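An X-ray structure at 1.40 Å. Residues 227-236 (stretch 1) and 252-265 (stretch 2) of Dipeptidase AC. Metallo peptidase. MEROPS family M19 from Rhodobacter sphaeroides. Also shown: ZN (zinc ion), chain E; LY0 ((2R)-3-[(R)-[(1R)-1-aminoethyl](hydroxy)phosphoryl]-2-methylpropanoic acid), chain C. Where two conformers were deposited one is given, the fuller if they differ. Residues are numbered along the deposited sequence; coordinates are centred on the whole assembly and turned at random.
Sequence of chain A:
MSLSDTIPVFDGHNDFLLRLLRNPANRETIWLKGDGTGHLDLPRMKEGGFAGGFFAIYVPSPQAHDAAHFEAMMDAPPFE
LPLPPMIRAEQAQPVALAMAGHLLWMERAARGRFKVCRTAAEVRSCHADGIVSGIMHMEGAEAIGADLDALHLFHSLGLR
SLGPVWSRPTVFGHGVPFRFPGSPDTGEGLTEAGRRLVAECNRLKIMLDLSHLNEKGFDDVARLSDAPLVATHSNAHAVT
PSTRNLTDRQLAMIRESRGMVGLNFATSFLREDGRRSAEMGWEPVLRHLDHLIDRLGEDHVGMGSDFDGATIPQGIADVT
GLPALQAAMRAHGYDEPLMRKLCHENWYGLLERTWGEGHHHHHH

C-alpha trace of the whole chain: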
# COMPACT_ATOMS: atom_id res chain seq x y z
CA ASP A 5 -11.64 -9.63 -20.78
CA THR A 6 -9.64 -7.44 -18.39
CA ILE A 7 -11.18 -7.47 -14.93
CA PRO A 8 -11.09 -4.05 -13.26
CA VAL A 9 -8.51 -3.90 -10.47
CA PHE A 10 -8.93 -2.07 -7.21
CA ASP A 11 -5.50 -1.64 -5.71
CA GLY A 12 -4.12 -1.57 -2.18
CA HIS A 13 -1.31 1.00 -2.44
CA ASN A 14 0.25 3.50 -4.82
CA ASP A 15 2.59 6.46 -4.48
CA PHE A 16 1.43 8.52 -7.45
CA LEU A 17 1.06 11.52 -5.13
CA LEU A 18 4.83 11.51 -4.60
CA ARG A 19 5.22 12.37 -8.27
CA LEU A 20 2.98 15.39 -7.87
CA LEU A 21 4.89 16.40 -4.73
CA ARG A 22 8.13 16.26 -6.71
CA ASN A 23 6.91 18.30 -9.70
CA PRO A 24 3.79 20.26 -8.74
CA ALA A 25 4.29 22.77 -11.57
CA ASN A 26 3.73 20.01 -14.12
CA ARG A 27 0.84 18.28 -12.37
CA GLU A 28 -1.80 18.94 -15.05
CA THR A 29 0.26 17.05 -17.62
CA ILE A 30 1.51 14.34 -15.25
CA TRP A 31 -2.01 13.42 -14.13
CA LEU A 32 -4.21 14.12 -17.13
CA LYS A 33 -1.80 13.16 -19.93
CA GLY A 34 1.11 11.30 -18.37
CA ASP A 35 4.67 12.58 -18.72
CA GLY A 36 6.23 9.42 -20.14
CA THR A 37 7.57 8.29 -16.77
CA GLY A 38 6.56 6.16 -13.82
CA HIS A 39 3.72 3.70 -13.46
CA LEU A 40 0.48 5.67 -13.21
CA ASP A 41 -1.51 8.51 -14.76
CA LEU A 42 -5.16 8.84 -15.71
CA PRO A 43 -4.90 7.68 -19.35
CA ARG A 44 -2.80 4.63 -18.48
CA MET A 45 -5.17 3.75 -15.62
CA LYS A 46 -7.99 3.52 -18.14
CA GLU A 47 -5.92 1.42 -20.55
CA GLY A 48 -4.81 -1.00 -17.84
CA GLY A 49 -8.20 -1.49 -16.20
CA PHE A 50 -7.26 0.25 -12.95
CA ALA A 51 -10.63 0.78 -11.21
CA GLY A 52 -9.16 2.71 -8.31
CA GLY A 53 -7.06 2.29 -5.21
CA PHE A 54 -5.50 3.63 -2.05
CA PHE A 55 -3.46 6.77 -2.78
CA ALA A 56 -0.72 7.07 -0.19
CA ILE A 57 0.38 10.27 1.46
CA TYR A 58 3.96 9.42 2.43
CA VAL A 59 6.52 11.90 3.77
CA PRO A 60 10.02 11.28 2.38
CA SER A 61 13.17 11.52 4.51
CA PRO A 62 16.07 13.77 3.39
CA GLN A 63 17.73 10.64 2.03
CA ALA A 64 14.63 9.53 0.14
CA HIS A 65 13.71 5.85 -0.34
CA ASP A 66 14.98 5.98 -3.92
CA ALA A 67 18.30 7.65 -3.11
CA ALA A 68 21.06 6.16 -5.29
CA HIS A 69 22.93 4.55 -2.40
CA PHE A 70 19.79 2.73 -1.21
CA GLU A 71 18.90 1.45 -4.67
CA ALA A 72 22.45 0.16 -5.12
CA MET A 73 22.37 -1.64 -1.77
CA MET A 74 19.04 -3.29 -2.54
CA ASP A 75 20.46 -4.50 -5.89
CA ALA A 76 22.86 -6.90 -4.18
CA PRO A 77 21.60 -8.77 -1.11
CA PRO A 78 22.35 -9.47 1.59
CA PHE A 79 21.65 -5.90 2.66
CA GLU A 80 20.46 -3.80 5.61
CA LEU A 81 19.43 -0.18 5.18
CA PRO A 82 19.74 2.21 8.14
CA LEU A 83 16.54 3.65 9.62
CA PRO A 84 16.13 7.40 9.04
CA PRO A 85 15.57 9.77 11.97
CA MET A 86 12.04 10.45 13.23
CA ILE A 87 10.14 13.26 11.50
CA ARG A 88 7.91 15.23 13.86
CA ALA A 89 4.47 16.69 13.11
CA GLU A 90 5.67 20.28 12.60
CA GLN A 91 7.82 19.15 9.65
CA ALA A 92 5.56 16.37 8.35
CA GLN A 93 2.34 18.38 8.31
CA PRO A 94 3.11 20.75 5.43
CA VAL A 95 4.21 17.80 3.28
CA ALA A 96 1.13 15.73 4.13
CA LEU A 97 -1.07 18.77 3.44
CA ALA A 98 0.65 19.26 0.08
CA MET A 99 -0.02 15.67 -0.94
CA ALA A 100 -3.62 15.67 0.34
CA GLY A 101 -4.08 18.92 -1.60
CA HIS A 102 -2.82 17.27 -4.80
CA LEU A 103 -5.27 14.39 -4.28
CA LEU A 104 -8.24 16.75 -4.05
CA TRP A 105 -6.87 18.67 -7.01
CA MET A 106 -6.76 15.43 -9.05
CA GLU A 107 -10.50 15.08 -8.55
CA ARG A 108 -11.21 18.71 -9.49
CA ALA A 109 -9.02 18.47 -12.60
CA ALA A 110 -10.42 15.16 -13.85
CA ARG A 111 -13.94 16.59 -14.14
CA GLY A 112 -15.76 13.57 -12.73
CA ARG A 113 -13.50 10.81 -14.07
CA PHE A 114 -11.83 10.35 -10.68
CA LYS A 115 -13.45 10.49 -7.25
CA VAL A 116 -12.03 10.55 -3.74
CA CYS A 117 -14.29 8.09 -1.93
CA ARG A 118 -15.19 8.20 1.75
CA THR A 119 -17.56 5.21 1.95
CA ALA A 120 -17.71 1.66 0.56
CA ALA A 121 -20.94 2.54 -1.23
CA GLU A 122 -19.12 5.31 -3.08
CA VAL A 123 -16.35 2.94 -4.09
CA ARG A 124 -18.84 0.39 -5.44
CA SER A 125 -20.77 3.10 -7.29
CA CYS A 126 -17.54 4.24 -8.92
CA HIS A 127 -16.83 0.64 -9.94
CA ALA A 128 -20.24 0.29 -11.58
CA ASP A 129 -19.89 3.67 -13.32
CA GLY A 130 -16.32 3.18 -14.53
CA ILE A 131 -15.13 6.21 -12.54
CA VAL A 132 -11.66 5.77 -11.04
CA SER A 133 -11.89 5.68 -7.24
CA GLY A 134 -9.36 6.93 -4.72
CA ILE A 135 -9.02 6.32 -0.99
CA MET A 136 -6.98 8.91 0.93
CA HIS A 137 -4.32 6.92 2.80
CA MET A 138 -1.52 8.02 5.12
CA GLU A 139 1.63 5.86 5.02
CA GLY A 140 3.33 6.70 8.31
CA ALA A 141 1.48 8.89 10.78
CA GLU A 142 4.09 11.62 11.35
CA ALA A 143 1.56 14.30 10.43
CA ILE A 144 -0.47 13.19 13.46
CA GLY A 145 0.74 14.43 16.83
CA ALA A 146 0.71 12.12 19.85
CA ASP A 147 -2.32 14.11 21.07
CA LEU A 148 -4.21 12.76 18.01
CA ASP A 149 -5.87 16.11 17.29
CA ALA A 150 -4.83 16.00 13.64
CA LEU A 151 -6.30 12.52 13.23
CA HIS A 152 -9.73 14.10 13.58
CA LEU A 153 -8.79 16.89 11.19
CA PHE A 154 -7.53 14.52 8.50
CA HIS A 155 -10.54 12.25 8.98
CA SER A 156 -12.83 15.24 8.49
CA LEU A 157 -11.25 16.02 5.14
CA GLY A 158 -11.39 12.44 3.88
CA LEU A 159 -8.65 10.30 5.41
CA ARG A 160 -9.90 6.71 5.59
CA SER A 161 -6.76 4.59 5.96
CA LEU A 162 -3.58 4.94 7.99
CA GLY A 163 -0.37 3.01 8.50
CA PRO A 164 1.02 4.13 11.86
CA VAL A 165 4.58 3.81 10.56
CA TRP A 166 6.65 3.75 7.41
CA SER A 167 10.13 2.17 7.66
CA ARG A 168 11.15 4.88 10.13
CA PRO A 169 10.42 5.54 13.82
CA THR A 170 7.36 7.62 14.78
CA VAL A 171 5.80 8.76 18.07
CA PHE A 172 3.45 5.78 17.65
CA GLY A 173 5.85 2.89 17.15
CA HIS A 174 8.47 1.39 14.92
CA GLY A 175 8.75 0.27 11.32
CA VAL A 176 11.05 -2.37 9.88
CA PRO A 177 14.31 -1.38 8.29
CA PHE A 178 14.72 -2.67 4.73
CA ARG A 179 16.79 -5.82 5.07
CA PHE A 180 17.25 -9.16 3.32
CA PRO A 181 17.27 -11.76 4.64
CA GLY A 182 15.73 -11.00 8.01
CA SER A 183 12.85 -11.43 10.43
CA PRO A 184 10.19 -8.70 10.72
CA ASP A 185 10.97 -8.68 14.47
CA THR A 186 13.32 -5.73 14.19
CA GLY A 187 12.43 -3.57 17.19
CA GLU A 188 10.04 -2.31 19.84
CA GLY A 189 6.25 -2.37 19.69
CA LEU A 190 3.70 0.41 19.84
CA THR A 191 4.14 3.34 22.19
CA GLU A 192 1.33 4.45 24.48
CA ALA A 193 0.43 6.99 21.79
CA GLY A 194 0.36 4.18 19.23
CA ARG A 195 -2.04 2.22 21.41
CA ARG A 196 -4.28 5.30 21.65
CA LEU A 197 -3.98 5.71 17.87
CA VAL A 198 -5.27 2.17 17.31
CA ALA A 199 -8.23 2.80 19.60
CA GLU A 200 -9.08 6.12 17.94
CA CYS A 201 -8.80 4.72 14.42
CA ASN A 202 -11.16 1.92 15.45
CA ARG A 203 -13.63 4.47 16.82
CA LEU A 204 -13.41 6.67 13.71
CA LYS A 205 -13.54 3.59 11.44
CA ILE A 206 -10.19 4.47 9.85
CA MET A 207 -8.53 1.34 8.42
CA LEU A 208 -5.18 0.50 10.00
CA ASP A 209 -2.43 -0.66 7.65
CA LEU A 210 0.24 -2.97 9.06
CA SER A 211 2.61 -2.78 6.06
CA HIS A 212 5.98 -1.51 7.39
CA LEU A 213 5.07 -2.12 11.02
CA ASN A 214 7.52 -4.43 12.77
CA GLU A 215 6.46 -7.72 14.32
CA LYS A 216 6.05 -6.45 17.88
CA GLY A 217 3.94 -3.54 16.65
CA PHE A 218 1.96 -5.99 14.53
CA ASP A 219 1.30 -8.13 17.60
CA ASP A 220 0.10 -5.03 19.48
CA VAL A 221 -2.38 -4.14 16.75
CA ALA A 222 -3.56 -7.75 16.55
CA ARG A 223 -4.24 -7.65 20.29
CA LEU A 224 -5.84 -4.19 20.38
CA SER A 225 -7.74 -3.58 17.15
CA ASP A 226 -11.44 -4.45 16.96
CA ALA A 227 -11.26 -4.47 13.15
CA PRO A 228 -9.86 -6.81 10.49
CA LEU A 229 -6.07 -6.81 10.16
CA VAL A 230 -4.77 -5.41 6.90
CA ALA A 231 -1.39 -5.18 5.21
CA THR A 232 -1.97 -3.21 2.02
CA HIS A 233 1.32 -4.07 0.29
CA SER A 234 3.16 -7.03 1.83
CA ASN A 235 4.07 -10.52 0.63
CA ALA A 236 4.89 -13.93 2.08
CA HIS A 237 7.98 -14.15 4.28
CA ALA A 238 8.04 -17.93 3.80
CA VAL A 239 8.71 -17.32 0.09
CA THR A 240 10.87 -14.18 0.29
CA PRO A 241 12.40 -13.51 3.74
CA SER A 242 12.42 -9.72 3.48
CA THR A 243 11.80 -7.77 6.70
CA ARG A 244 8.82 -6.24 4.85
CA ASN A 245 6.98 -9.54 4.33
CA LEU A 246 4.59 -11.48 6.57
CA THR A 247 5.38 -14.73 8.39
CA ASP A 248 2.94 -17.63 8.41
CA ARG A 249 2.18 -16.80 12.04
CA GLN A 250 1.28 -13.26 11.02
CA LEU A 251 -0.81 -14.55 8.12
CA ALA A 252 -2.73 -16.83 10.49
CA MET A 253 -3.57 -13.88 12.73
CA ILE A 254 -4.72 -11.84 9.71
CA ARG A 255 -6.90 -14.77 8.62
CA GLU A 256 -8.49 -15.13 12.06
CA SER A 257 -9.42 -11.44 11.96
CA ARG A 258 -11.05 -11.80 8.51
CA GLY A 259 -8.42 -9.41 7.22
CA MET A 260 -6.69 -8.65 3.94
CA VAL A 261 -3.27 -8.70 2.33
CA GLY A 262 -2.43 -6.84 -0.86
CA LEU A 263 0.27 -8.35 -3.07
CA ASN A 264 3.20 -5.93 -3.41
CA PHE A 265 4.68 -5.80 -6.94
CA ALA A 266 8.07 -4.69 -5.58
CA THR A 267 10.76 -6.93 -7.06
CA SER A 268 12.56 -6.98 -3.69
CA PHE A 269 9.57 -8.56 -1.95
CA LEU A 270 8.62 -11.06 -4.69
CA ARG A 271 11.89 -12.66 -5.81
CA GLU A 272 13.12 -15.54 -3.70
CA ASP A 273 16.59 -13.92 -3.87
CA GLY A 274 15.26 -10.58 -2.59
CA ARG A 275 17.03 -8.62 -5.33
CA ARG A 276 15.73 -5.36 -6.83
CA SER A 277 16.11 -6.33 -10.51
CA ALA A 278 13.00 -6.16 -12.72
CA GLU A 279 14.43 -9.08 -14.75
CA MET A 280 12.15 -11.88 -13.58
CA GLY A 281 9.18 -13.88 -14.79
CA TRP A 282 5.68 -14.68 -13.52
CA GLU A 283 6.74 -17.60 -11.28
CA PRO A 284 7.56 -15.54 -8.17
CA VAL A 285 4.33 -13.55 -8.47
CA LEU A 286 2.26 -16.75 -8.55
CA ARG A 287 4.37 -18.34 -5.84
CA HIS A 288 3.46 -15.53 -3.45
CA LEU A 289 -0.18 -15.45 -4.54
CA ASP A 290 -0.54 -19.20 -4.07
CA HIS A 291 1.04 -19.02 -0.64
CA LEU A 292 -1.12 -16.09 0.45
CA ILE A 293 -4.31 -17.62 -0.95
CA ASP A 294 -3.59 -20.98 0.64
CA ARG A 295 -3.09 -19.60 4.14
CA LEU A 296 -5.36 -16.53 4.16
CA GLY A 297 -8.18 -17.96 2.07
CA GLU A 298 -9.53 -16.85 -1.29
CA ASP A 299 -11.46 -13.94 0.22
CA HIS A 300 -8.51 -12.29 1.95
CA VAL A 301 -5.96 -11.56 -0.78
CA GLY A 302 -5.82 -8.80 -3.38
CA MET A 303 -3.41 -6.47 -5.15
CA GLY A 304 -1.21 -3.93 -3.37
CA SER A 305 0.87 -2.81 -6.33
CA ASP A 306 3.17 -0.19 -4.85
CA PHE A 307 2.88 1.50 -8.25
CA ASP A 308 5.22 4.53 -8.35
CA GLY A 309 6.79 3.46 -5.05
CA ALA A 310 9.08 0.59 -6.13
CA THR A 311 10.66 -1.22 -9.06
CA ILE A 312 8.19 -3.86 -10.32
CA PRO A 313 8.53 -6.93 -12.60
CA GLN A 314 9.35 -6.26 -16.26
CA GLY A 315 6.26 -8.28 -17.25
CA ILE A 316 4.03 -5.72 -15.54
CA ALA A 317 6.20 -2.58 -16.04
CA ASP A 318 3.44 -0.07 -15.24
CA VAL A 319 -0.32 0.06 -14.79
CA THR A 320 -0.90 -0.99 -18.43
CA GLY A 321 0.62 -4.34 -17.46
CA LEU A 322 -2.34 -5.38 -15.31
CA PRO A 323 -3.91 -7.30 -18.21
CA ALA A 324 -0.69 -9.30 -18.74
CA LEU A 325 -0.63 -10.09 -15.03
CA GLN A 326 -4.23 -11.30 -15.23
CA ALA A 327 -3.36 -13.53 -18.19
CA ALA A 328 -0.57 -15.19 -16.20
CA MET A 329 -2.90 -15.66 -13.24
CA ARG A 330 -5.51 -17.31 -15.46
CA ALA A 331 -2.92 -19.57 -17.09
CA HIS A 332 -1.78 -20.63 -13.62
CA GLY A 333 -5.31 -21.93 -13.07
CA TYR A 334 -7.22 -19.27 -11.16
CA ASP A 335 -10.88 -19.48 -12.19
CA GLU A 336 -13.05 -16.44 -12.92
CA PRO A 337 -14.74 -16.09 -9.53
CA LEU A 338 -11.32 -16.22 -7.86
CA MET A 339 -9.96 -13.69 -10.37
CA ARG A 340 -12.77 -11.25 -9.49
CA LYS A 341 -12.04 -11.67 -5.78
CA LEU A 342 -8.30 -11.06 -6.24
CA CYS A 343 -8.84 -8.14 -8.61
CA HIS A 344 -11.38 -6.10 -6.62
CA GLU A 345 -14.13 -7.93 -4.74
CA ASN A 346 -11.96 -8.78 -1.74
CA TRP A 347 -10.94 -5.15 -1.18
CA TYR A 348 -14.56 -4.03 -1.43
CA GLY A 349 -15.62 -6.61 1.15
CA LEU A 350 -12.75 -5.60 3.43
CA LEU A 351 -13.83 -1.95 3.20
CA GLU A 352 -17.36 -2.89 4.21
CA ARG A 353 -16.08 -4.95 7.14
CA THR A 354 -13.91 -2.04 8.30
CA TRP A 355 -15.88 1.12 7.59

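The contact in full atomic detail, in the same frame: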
# COMPACT_ATOMS: atom_id res chain seq x y z
N ALA A 227 -10.95 -4.41 14.58
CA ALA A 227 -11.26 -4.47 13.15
C ALA A 227 -10.31 -5.43 12.42
O ALA A 227 -9.26 -5.80 12.94
CB ALA A 227 -11.18 -3.06 12.56
N PRO A 228 -10.70 -5.84 11.21
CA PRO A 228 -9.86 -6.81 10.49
C PRO A 228 -8.44 -6.29 10.31
O PRO A 228 -8.23 -5.09 10.15
CB PRO A 228 -10.57 -6.95 9.14
CG PRO A 228 -12.02 -6.62 9.45
CD PRO A 228 -11.96 -5.55 10.50
N LEU A 229 -7.47 -7.20 10.33
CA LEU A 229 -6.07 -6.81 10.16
C LEU A 229 -5.72 -6.73 8.69
O LEU A 229 -6.06 -7.63 7.92
CB LEU A 229 -5.15 -7.82 10.85
CG LEU A 229 -5.37 -7.96 12.35
CD1 LEU A 229 -4.44 -9.04 12.93
CD2 LEU A 229 -5.16 -6.62 13.06
N VAL A 230 -5.03 -5.67 8.31
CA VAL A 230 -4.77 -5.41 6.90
C VAL A 230 -3.32 -5.04 6.70
O VAL A 230 -2.79 -4.21 7.44
CB VAL A 230 -5.61 -4.22 6.41
CG1 VAL A 230 -5.30 -3.95 4.95
CG2 VAL A 230 -7.10 -4.47 6.62
N ALA A 231 -2.69 -5.64 5.70
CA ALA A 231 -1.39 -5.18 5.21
C ALA A 231 -1.60 -4.86 3.74
O ALA A 231 -1.85 -5.77 2.94
CB ALA A 231 -0.35 -6.27 5.39
N THR A 232 -1.57 -3.58 3.38
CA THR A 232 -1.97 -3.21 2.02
C THR A 232 -0.98 -3.62 0.93
O THR A 232 -1.38 -3.79 -0.22
CB THR A 232 -2.19 -1.69 1.87
OG1 THR A 232 -0.97 -1.00 2.16
CG2 THR A 232 -3.32 -1.17 2.78
N HIS A 233 0.30 -3.75 1.29
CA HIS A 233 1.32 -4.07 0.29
C HIS A 233 2.47 -4.86 0.90
O HIS A 233 3.58 -4.34 1.11
CB HIS A 233 1.76 -2.81 -0.52
CG HIS A 233 2.34 -1.68 0.30
ND1 HIS A 233 1.65 -1.05 1.32
CD2 HIS A 233 3.52 -1.03 0.19
CE1 HIS A 233 2.40 -0.09 1.82
NE2 HIS A 233 3.53 -0.04 1.14
N SER A 234 2.19 -6.13 1.18
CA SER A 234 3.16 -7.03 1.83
C SER A 234 2.99 -8.43 1.29
O SER A 234 1.86 -8.86 1.01
CB SER A 234 2.93 -7.06 3.34
OG SER A 234 3.13 -5.79 3.93
N ASN A 235 4.10 -9.17 1.19
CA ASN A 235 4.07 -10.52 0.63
C ASN A 235 4.42 -11.59 1.65
O ASN A 235 4.39 -11.33 2.86
CB ASN A 235 4.96 -10.58 -0.62
CG ASN A 235 4.49 -9.61 -1.70
OD1 ASN A 235 3.32 -9.22 -1.73
ND2 ASN A 235 5.40 -9.20 -2.58
N ALA A 236 4.72 -12.80 1.18
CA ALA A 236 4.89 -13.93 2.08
C ALA A 236 6.34 -14.15 2.48
O ALA A 236 7.18 -14.47 1.63
CB ALA A 236 4.32 -15.20 1.45
N ALA A 252 -1.68 -16.13 9.77
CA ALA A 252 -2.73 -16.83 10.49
C ALA A 252 -3.55 -15.86 11.34
O ALA A 252 -4.76 -16.00 11.45
CB ALA A 252 -2.14 -17.94 11.36
N MET A 253 -2.88 -14.89 11.94
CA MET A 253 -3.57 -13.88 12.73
C MET A 253 -4.45 -13.00 11.83
O MET A 253 -5.58 -12.67 12.20
CB MET A 253 -2.55 -13.07 13.52
CG MET A 253 -1.68 -13.96 14.42
SD MET A 253 -0.11 -13.26 14.96
CE MET A 253 -0.70 -11.86 15.87
N ILE A 254 -3.94 -12.63 10.66
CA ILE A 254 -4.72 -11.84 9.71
C ILE A 254 -5.96 -12.63 9.30
O ILE A 254 -7.07 -12.09 9.27
CB ILE A 254 -3.87 -11.44 8.49
CG1 ILE A 254 -2.79 -10.43 8.90
CG2 ILE A 254 -4.75 -10.89 7.36
CD1 ILE A 254 -1.71 -10.19 7.85
N ARG A 255 -5.78 -13.91 8.99
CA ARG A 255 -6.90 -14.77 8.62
C ARG A 255 -7.97 -14.81 9.71
O ARG A 255 -9.16 -14.66 9.42
CB ARG A 255 -6.45 -16.20 8.30
CG ARG A 255 -7.58 -17.04 7.71
CD ARG A 255 -7.21 -18.49 7.38
NE ARG A 255 -8.30 -19.15 6.66
CZ ARG A 255 -8.14 -19.99 5.64
NH1 ARG A 255 -6.94 -20.31 5.21
NH2 ARG A 255 -9.21 -20.52 5.05
N GLU A 256 -7.54 -15.01 10.95
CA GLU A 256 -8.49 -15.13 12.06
C GLU A 256 -9.34 -13.87 12.16
O GLU A 256 -10.53 -13.93 12.47
CB GLU A 256 -7.74 -15.37 13.38
CG GLU A 256 -8.63 -15.49 14.61
CD GLU A 256 -7.84 -15.73 15.88
OE1 GLU A 256 -6.66 -16.16 15.79
OE2 GLU A 256 -8.39 -15.49 16.98
N SER A 257 -8.73 -12.73 11.86
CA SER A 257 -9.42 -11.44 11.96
C SER A 257 -10.30 -11.13 10.75
O SER A 257 -10.93 -10.08 10.72
CB SER A 257 -8.40 -10.31 12.14
OG SER A 257 -7.78 -9.98 10.90
N ARG A 258 -10.34 -12.04 9.77
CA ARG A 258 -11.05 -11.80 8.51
C ARG A 258 -10.47 -10.60 7.79
O ARG A 258 -11.20 -9.73 7.29
CB ARG A 258 -12.55 -11.61 8.74
CG ARG A 258 -13.22 -12.74 9.51
CD ARG A 258 -14.70 -12.43 9.70
NE ARG A 258 -15.42 -12.36 8.43
CZ ARG A 258 -16.52 -11.63 8.23
NH1 ARG A 258 -17.03 -10.90 9.22
NH2 ARG A 258 -17.11 -11.63 7.04
N GLY A 259 -9.14 -10.56 7.73
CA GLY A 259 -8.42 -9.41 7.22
C GLY A 259 -8.11 -9.43 5.73
O GLY A 259 -8.87 -9.95 4.92
N MET A 260 -6.99 -8.82 5.35
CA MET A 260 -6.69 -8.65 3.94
C MET A 260 -5.22 -8.37 3.75
O MET A 260 -4.61 -7.61 4.53
CB MET A 260 -7.51 -7.47 3.40
CG MET A 260 -7.39 -7.23 1.90
SD MET A 260 -8.18 -8.50 0.83
CE MET A 260 -7.88 -7.75 -0.77
N VAL A 261 -4.64 -9.00 2.73
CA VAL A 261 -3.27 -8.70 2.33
C VAL A 261 -3.24 -8.36 0.85
O VAL A 261 -3.77 -9.10 0.02
CB VAL A 261 -2.31 -9.88 2.62
CG1 VAL A 261 -0.92 -9.57 2.05
CG2 VAL A 261 -2.23 -10.14 4.11
N GLY A 262 -2.64 -7.22 0.53
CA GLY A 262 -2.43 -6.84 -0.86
C GLY A 262 -1.04 -7.24 -1.34
O GLY A 262 -0.04 -6.92 -0.70
N LEU A 263 -0.99 -7.94 -2.47
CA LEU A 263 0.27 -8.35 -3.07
C LEU A 263 1.09 -7.16 -3.57
O LEU A 263 0.63 -6.42 -4.44
CB LEU A 263 0.02 -9.31 -4.23
CG LEU A 263 1.28 -9.91 -4.86
CD1 LEU A 263 1.78 -11.11 -4.06
CD2 LEU A 263 1.03 -10.29 -6.32
N ASN A 264 2.30 -7.01 -3.04
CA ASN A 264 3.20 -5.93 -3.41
C ASN A 264 3.98 -6.34 -4.67
O ASN A 264 4.55 -7.44 -4.72
CB ASN A 264 4.14 -5.65 -2.24
CG ASN A 264 4.91 -4.36 -2.40
OD1 ASN A 264 5.27 -3.98 -3.51
ND2 ASN A 264 5.16 -3.68 -1.29
N PHE A 265 3.98 -5.48 -5.69
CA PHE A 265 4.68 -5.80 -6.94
C PHE A 265 6.18 -5.51 -6.85
O PHE A 265 6.91 -5.75 -7.81
CB PHE A 265 4.13 -5.03 -8.15
CG PHE A 265 2.68 -5.32 -8.48
CD1 PHE A 265 1.99 -6.37 -7.89
CD2 PHE A 265 2.01 -4.53 -9.41
CE1 PHE A 265 0.66 -6.60 -8.20
CE2 PHE A 265 0.70 -4.76 -9.74
CZ PHE A 265 0.02 -5.80 -9.13
ZN ZN E . 5.36 1.21 1.49
P LY0 C . 6.97 2.48 -0.37
C1 LY0 C . 8.70 4.67 -0.53
N1 LY0 C . 6.26 5.07 -0.32
C2 LY0 C . 7.30 4.21 -0.86
C4 LY0 C . 8.01 1.33 -1.36
C5 LY0 C . 8.75 0.29 -0.57
C6 LY0 C . 7.88 -0.41 0.44
C7 LY0 C . 9.61 -0.63 -1.40
O31 LY0 C . 5.50 2.26 -0.61
O32 LY0 C . 7.25 2.33 1.16
O61 LY0 C . 8.46 -1.16 1.40
O62 LY0 C . 6.64 -0.28 0.42

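Two short parallel strands form the heart of this contact, pairing V230 with M260 and A231 with V261, and side chains fasten both ends. The backbone ladder begins where M260 N donates to L229 O (3.0 Å), continues through A231 N to M260 O (3.0 Å) and G262 N to A231 O (2.9 Å), and ends with S234 N to G262 O (3.0 Å).

Before the strands, the second stretch leaves a helix. R258 takes a positive phi of 61° and closes the helix in a Schellman motif, with G259 N bonded to I254 O at 3.0 Å; the long arginine side chain leads away from the contact into solvent. S257, just after the helix, points its CB toward the first stretch. With chi1 at 78° (p), its hydroxyl lies within reach of its own helix and of the first stretch at once: OG donates to I254 O (2.8 Å) and accepts from L229 N (2.9 Å, nearly linear at 168°). A serine suits this place because one small hydroxyl can both give and receive, joining the helix end to a backbone amide that precedes the strand.

L229 adopts the common m,t rotamer, which sets its side chain against M253 and I254 of the helix. Its CB lies 4.0 Å from I254 CG1 and its CD1 4.5 Å from M253 CB, so the leucine packs on the helix beside the bond from L229 N to S257 OG. P228, which has no amide hydrogen to satisfy, packs CB 3.4 Å from R258 O and 3.8 Å from G259 CA.

The lack of a side chain at G259 fits the close approach of the two stretches. G259 CA is 3.0 Å from L229 O, a CA-H...O contact, and an ideal CB would fall 1.9 Å from that same L229 O. G262 repeats the theme: its CA is 3.3 Å from T232 O, and an ideal CB would lie 2.1 Å from T232 O.

Within the sheet, V230 and M260 share one face, with V230 CG2 4.4 Å from M260 CB; the t,p,t methionine then carries its end away. A231 and V261 occupy the other face, where A231 CB and V261 CG2 are 4.5 Å apart. Valine is well suited to the extended backbone, and both valines are t.

Beyond the strands, two asparagines take over. N235, with chi1 m, brings its amide back to the second stretch: OD1 accepts from N264 N (2.8 Å) and ND2 donates to N264 O (2.9 Å, 175°). The carboxamide thus matches both the donor and the acceptor of one residue's backbone. N264, t at chi1, returns the favour by donating ND2 to H233 O (2.9 Å), and the same ND2 lies at the edge of the H233 ring, 3.5 Å from CD2. H233 is p at chi1; its ND1 donates to T232 OG1 (2.8 Å), which helps orient the imidazole, while NE2 binds zinc at 2.2 Å, as befits a metallopeptidase.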